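Local structure of Csc2 (Thermofilum pendens, 4TXD) at residues V240-V248 / A291-N302. The protein probably binds CRISPR RNA as the Cas7-family backbone subunit of a type I-D interference complex in the prokaryotic immune system, and carries a zinc ion. Numbering follows the deposited sequence.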
ATOM      1  N   VAL A 240      10.975 -15.872   1.085  1.00 18.27           N
ATOM      2  CA  VAL A 240      10.334 -14.814   1.859  1.00 22.55           C
ATOM      3  C   VAL A 240      11.025 -13.457   1.630  1.00 22.21           C
ATOM      4  O   VAL A 240      12.251 -13.379   1.544  1.00 20.30           O
ATOM      5  CB  VAL A 240      10.304 -15.163   3.377  1.00 22.63           C
ATOM      6  CG1 VAL A 240      11.728 -15.260   3.958  1.00 22.44           C
ATOM      7  CG2 VAL A 240       9.482 -14.127   4.139  1.00 20.53           C
ATOM      8  N   PHE A 241      10.214 -12.405   1.504  1.00 19.02           N
ATOM      9  CA  PHE A 241      10.684 -11.024   1.387  1.00 18.26           C
ATOM     10  C   PHE A 241      10.346 -10.236   2.640  1.00 17.70           C
ATOM     11  O   PHE A 241       9.227 -10.330   3.146  1.00 22.63           O
ATOM     12  CB  PHE A 241      10.025 -10.298   0.210  1.00 18.70           C
ATOM     13  CG  PHE A 241      10.307 -10.903  -1.146  1.00 22.73           C
ATOM     14  CD1 PHE A 241       9.704 -12.099  -1.535  1.00 18.06           C
ATOM     15  CD2 PHE A 241      11.111 -10.220  -2.057  1.00 18.56           C
ATOM     16  CE1 PHE A 241       9.938 -12.632  -2.788  1.00 18.34           C
ATOM     17  CE2 PHE A 241      11.352 -10.724  -3.313  1.00 14.80           C
ATOM     18  CZ  PHE A 241      10.763 -11.945  -3.690  1.00 19.47           C
ATOM     19  N   ILE A 242      11.256  -9.411   3.085  1.00 20.03           N
ATOM     20  CA  ILE A 242      10.991  -8.545   4.199  1.00 23.47           C
ATOM     21  C   ILE A 242      10.620  -7.151   3.722  1.00 21.33           C
ATOM     22  O   ILE A 242      11.339  -6.560   2.987  1.00 19.74           O
ATOM     23  CB  ILE A 242      12.178  -8.449   5.147  1.00 19.91           C
ATOM     24  CG1 ILE A 242      12.513  -9.815   5.706  1.00 18.36           C
ATOM     25  CG2 ILE A 242      11.878  -7.489   6.263  1.00 20.85           C
ATOM     26  CD1 ILE A 242      13.777  -9.857   6.476  1.00 21.67           C
ATOM     27  N   GLY A 243       9.475  -6.675   4.171  1.00 20.68           N
ATOM     28  CA  GLY A 243       8.954  -5.393   3.729  1.00 22.07           C
ATOM     29  C   GLY A 243       8.756  -4.412   4.866  1.00 24.54           C
ATOM     30  O   GLY A 243       8.623  -4.802   6.029  1.00 22.22           O
ATOM     31  N   ARG A 244       8.766  -3.128   4.527  1.00 20.65           N
ATOM     32  CA  ARG A 244       8.488  -2.070   5.493  1.00 19.72           C
ATOM     33  C   ARG A 244       7.773  -0.930   4.775  1.00 24.79           C
ATOM     34  O   ARG A 244       8.104  -0.601   3.627  1.00 21.82           O
ATOM     35  CB  ARG A 244       9.776  -1.557   6.149  1.00 18.78           C
ATOM     36  CG  ARG A 244       9.558  -0.537   7.287  1.00 22.47           C
ATOM     37  CD  ARG A 244      10.875   0.090   7.735  1.00 20.01           C
ATOM     38  NE  ARG A 244      11.301   1.120   6.792  1.00 25.44           N
ATOM     39  CZ  ARG A 244      11.210   2.428   7.007  1.00 25.33           C
ATOM     40  NH1 ARG A 244      10.746   2.893   8.169  1.00 23.48           N
ATOM     41  NH2 ARG A 244      11.610   3.271   6.066  1.00 22.75           N
ATOM     42  N   ALA A 245       6.796  -0.334   5.452  1.00 22.30           N
ATOM     43  CA  ALA A 245       6.134   0.859   4.940  1.00 22.77           C
ATOM     44  C   ALA A 245       6.032   1.915   6.029  1.00 24.95           C
ATOM     45  O   ALA A 245       5.999   1.594   7.222  1.00 26.70           O
ATOM     46  CB  ALA A 245       4.755   0.519   4.388  1.00 21.56           C
ATOM     47  N   GLU A 246       6.035   3.179   5.614  1.00 19.22           N
ATOM     48  CA  GLU A 246       5.771   4.282   6.534  1.00 22.24           C
ATOM     49  C   GLU A 246       4.409   4.901   6.211  1.00 20.16           C
ATOM     50  O   GLU A 246       4.126   5.249   5.061  1.00 23.90           O
ATOM     51  CB  GLU A 246       6.884   5.332   6.462  1.00 22.91           C
ATOM     52  CG  GLU A 246       8.177   4.863   7.108  1.00 23.87           C
ATOM     53  CD  GLU A 246       9.243   5.942   7.122  1.00 33.94           C
ATOM     54  OE1 GLU A 246       8.922   7.103   6.781  1.00 33.77           O
ATOM     55  OE2 GLU A 246      10.402   5.628   7.463  1.00 34.71           O
ATOM     56  N   LEU A 247       3.560   4.987   7.229  1.00 22.95           N
ATOM     57  CA  LEU A 247       2.187   5.469   7.086  1.00 20.65           C
ATOM     58  C   LEU A 247       2.086   6.797   7.825  1.00 23.52           C
ATOM     59  O   LEU A 247       2.339   6.852   9.021  1.00 25.83           O
ATOM     60  CB  LEU A 247       1.179   4.456   7.647  1.00 21.93           C
ATOM     61  CG  LEU A 247       0.805   3.265   6.758  1.00 29.64           C
ATOM     62  CD1 LEU A 247       2.026   2.469   6.301  1.00 29.96           C
ATOM     63  CD2 LEU A 247      -0.192   2.347   7.475  1.00 29.50           C
ATOM     64  N   VAL A 248       1.764   7.869   7.106  1.00 25.75           N
ATOM     65  CA  VAL A 248       1.753   9.200   7.715  1.00 24.66           C
ATOM     66  C   VAL A 248       0.406   9.902   7.530  1.00 28.18           C
ATOM     67  O   VAL A 248      -0.253   9.736   6.503  1.00 22.72           O
ATOM     68  CB  VAL A 248       2.878  10.109   7.133  1.00 28.36           C
ATOM     69  CG1 VAL A 248       4.248   9.540   7.456  1.00 35.93           C
ATOM     70  CG2 VAL A 248       2.729  10.250   5.641  1.00 27.70           C
ATOM     71  N   ALA A 291      12.055   7.023  11.850  1.00 34.30           N
ATOM     72  CA  ALA A 291      11.999   5.586  11.607  1.00 33.15           C
ATOM     73  C   ALA A 291      13.045   4.867  12.448  1.00 35.13           C
ATOM     74  O   ALA A 291      14.115   5.406  12.708  1.00 37.63           O
ATOM     75  CB  ALA A 291      12.210   5.292  10.131  1.00 33.95           C
ATOM     76  N   SER A 292      12.739   3.650  12.871  1.00 33.80           N
ATOM     77  CA  SER A 292      13.666   2.913  13.709  1.00 33.42           C
ATOM     78  C   SER A 292      14.430   1.846  12.921  1.00 36.56           C
ATOM     79  O   SER A 292      15.438   1.327  13.398  1.00 31.92           O
ATOM     80  CB  SER A 292      12.919   2.281  14.882  1.00 33.33           C
ATOM     81  OG  SER A 292      11.905   1.406  14.418  1.00 46.00           O
ATOM     82  N   THR A 293      13.972   1.532  11.712  1.00 27.56           N
ATOM     83  CA  THR A 293      14.619   0.469  10.930  1.00 26.69           C
ATOM     84  C   THR A 293      14.318   0.613   9.433  1.00 37.34           C
ATOM     85  O   THR A 293      13.659   1.568   9.027  1.00 26.06           O
ATOM     86  CB  THR A 293      14.192  -0.933  11.438  1.00 28.80           C
ATOM     87  OG1 THR A 293      14.995  -1.938  10.805  1.00 32.98           O
ATOM     88  CG2 THR A 293      12.713  -1.214  11.186  1.00 28.91           C
ATOM     89  N   THR A 294      14.843  -0.297   8.612  1.00 28.87           N
ATOM     90  CA  THR A 294      14.553  -0.300   7.172  1.00 22.93           C
ATOM     91  C   THR A 294      14.447  -1.739   6.712  1.00 29.37           C
ATOM     92  O   THR A 294      15.064  -2.624   7.310  1.00 24.75           O
ATOM     93  CB  THR A 294      15.640   0.415   6.306  1.00 30.05           C
ATOM     94  OG1 THR A 294      16.840  -0.368   6.276  1.00 23.77           O
ATOM     95  CG2 THR A 294      15.957   1.845   6.803  1.00 31.05           C
ATOM     96  N   ALA A 295      13.716  -1.984   5.647  1.00 18.97           N
ATOM     97  CA  ALA A 295      13.601  -3.317   5.130  1.00 23.49           C
ATOM     98  C   ALA A 295      14.974  -3.888   4.766  1.00 22.98           C
ATOM     99  O   ALA A 295      15.256  -5.009   5.035  1.00 24.70           O
ATOM    100  CB  ALA A 295      12.700  -3.339   3.931  1.00 20.40           C
ATOM    101  N   TYR A 296      15.800  -3.073   4.155  1.00 20.99           N
ATOM    102  CA  TYR A 296      17.146  -3.473   3.819  1.00 20.52           C
ATOM    103  C   TYR A 296      17.940  -3.988   5.015  1.00 23.63           C
ATOM    104  O   TYR A 296      18.514  -5.010   4.948  1.00 19.96           O
ATOM    105  CB  TYR A 296      17.931  -2.351   3.155  1.00 18.78           C
ATOM    106  CG  TYR A 296      19.361  -2.745   2.866  1.00 20.38           C
ATOM    107  CD1 TYR A 296      19.697  -3.385   1.710  1.00 20.49           C
ATOM    108  CD2 TYR A 296      20.355  -2.513   3.772  1.00 23.09           C
ATOM    109  CE1 TYR A 296      20.975  -3.761   1.452  1.00 23.31           C
ATOM    110  CE2 TYR A 296      21.640  -2.896   3.525  1.00 27.27           C
ATOM    111  CZ  TYR A 296      21.948  -3.519   2.356  1.00 29.49           C
ATOM    112  OH  TYR A 296      23.204  -3.886   2.096  1.00 27.87           O
ATOM    113  N   ASP A 297      17.973  -3.222   6.089  1.00 23.47           N
ATOM    114  CA  ASP A 297      18.742  -3.610   7.247  1.00 25.91           C
ATOM    115  C   ASP A 297      18.226  -4.907   7.836  1.00 26.68           C
ATOM    116  O   ASP A 297      18.971  -5.729   8.241  1.00 25.85           O
ATOM    117  CB  ASP A 297      18.780  -2.491   8.285  1.00 24.48           C
ATOM    118  CG  ASP A 297      19.547  -1.307   7.817  1.00 31.86           C
ATOM    119  OD1 ASP A 297      20.473  -1.464   7.057  1.00 33.40           O
ATOM    120  OD2 ASP A 297      19.233  -0.211   8.218  1.00 37.63           O
ATOM    121  N   LEU A 298      16.921  -5.066   7.852  1.00 22.28           N
ATOM    122  CA  LEU A 298      16.328  -6.254   8.400  1.00 21.37           C
ATOM    123  C   LEU A 298      16.686  -7.478   7.576  1.00 23.77           C
ATOM    124  O   LEU A 298      17.020  -8.494   8.090  1.00 25.85           O
ATOM    125  CB  LEU A 298      14.831  -6.090   8.523  1.00 22.35           C
ATOM    126  CG  LEU A 298      14.361  -5.063   9.548  1.00 21.44           C
ATOM    127  CD1 LEU A 298      12.877  -4.837   9.462  1.00 23.41           C
ATOM    128  CD2 LEU A 298      14.729  -5.508  10.934  1.00 24.44           C
ATOM    129  N   ALA A 299      16.616  -7.337   6.278  1.00 22.81           N
ATOM    130  CA  ALA A 299      16.957  -8.410   5.390  1.00 21.60           C
ATOM    131  C   ALA A 299      18.434  -8.768   5.502  1.00 22.68           C
ATOM    132  O   ALA A 299      18.771  -9.892   5.530  1.00 23.19           O
ATOM    133  CB  ALA A 299      16.604  -8.067   3.972  1.00 18.39           C
ATOM    134  N   ALA A 300      19.281  -7.770   5.570  1.00 21.99           N
ATOM    135  CA  ALA A 300      20.707  -7.993   5.682  1.00 25.11           C
ATOM    136  C   ALA A 300      21.047  -8.769   6.940  1.00 31.68           C
ATOM    137  O   ALA A 300      21.868  -9.623   6.923  1.00 28.44           O
ATOM    138  CB  ALA A 300      21.464  -6.693   5.619  1.00 21.67           C
ATOM    139  N   GLU A 301      20.352  -8.461   8.010  1.00 27.85           N
ATOM    140  CA  GLU A 301      20.433  -9.176   9.266  1.00 35.83           C
ATOM    141  C   GLU A 301      20.065 -10.626   9.146  1.00 33.76           C
ATOM    142  O   GLU A 301      20.403 -11.395   9.976  1.00 28.87           O
ATOM    143  CB  GLU A 301      19.381  -8.616  10.198  1.00 43.41           C
ATOM    144  CG  GLU A 301      19.845  -7.624  11.196  1.00 38.49           C
ATOM    145  CD  GLU A 301      18.720  -7.280  12.140  1.00 57.42           C
ATOM    146  OE1 GLU A 301      18.284  -8.160  12.865  1.00 41.77           O
ATOM    147  OE2 GLU A 301      18.265  -6.155  12.116  1.00 63.04           O
ATOM    148  N   ASN A 302      19.275 -10.938   8.139  1.00 24.78           N
ATOM    149  CA  ASN A 302      18.715 -12.253   7.954  1.00 25.19           C
ATOM    150  C   ASN A 302      19.163 -12.954   6.660  1.00 25.58           C
ATOM    151  O   ASN A 302      18.610 -13.924   6.281  1.00 22.76           O
ATOM    152  CB  ASN A 302      17.201 -12.187   8.013  1.00 27.86           C
ATOM    153  CG  ASN A 302      16.681 -11.986   9.403  1.00 31.34           C
ATOM    154  OD1 ASN A 302      16.636 -12.906  10.163  1.00 32.13           O
ATOM    155  ND2 ASN A 302      16.282 -10.782   9.725  1.00 26.94           N
TER
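Arg-244 and Ala-295 mark the close approach of strand 240-247 to helix 295-301, which runs nearly antiparallel over one face of the sheet at 153°, the axes 7.6 Å apart. The Ala-295 methyl sits 3.6 Å (CB) from Ile-242 O, and so small a side chain lets the first helical turn come down onto the strand backbone. Farther along, the Ile-242 side chain crosses that of Leu-298 at about a right angle, CG2 against CB, while its CD1 reaches Ala-299 CA at 3.7 Å. Arg-244 leaves the strand extended (chi1 -174°) and bends at chi3 (78°), laying its guanidinium against the Thr-293/Thr-294 backbone, Thr-293 O over one face toward the rim without a hydrogen bond. In the guanidinium plane, Glu-246 OE2 takes NH1 (2.8 Å) on its anti lone pair and NH2 (3.0 Å) from above the carboxylate, beside the Ala-291 methyl. Salt bridges join Asp-200 to NE, Glu-54 to NH1 and Arg-52 to Glu-246 OE1. A leucine in place of Arg-244 would probably cost Asp-200 and Glu-54 this cation, Glu-246 keeping Arg-52. Apolar helix-on-sheet packing in this RRM-like Cas7 core thus borders a buried network whose acids and two arginines probably balance one another's charge.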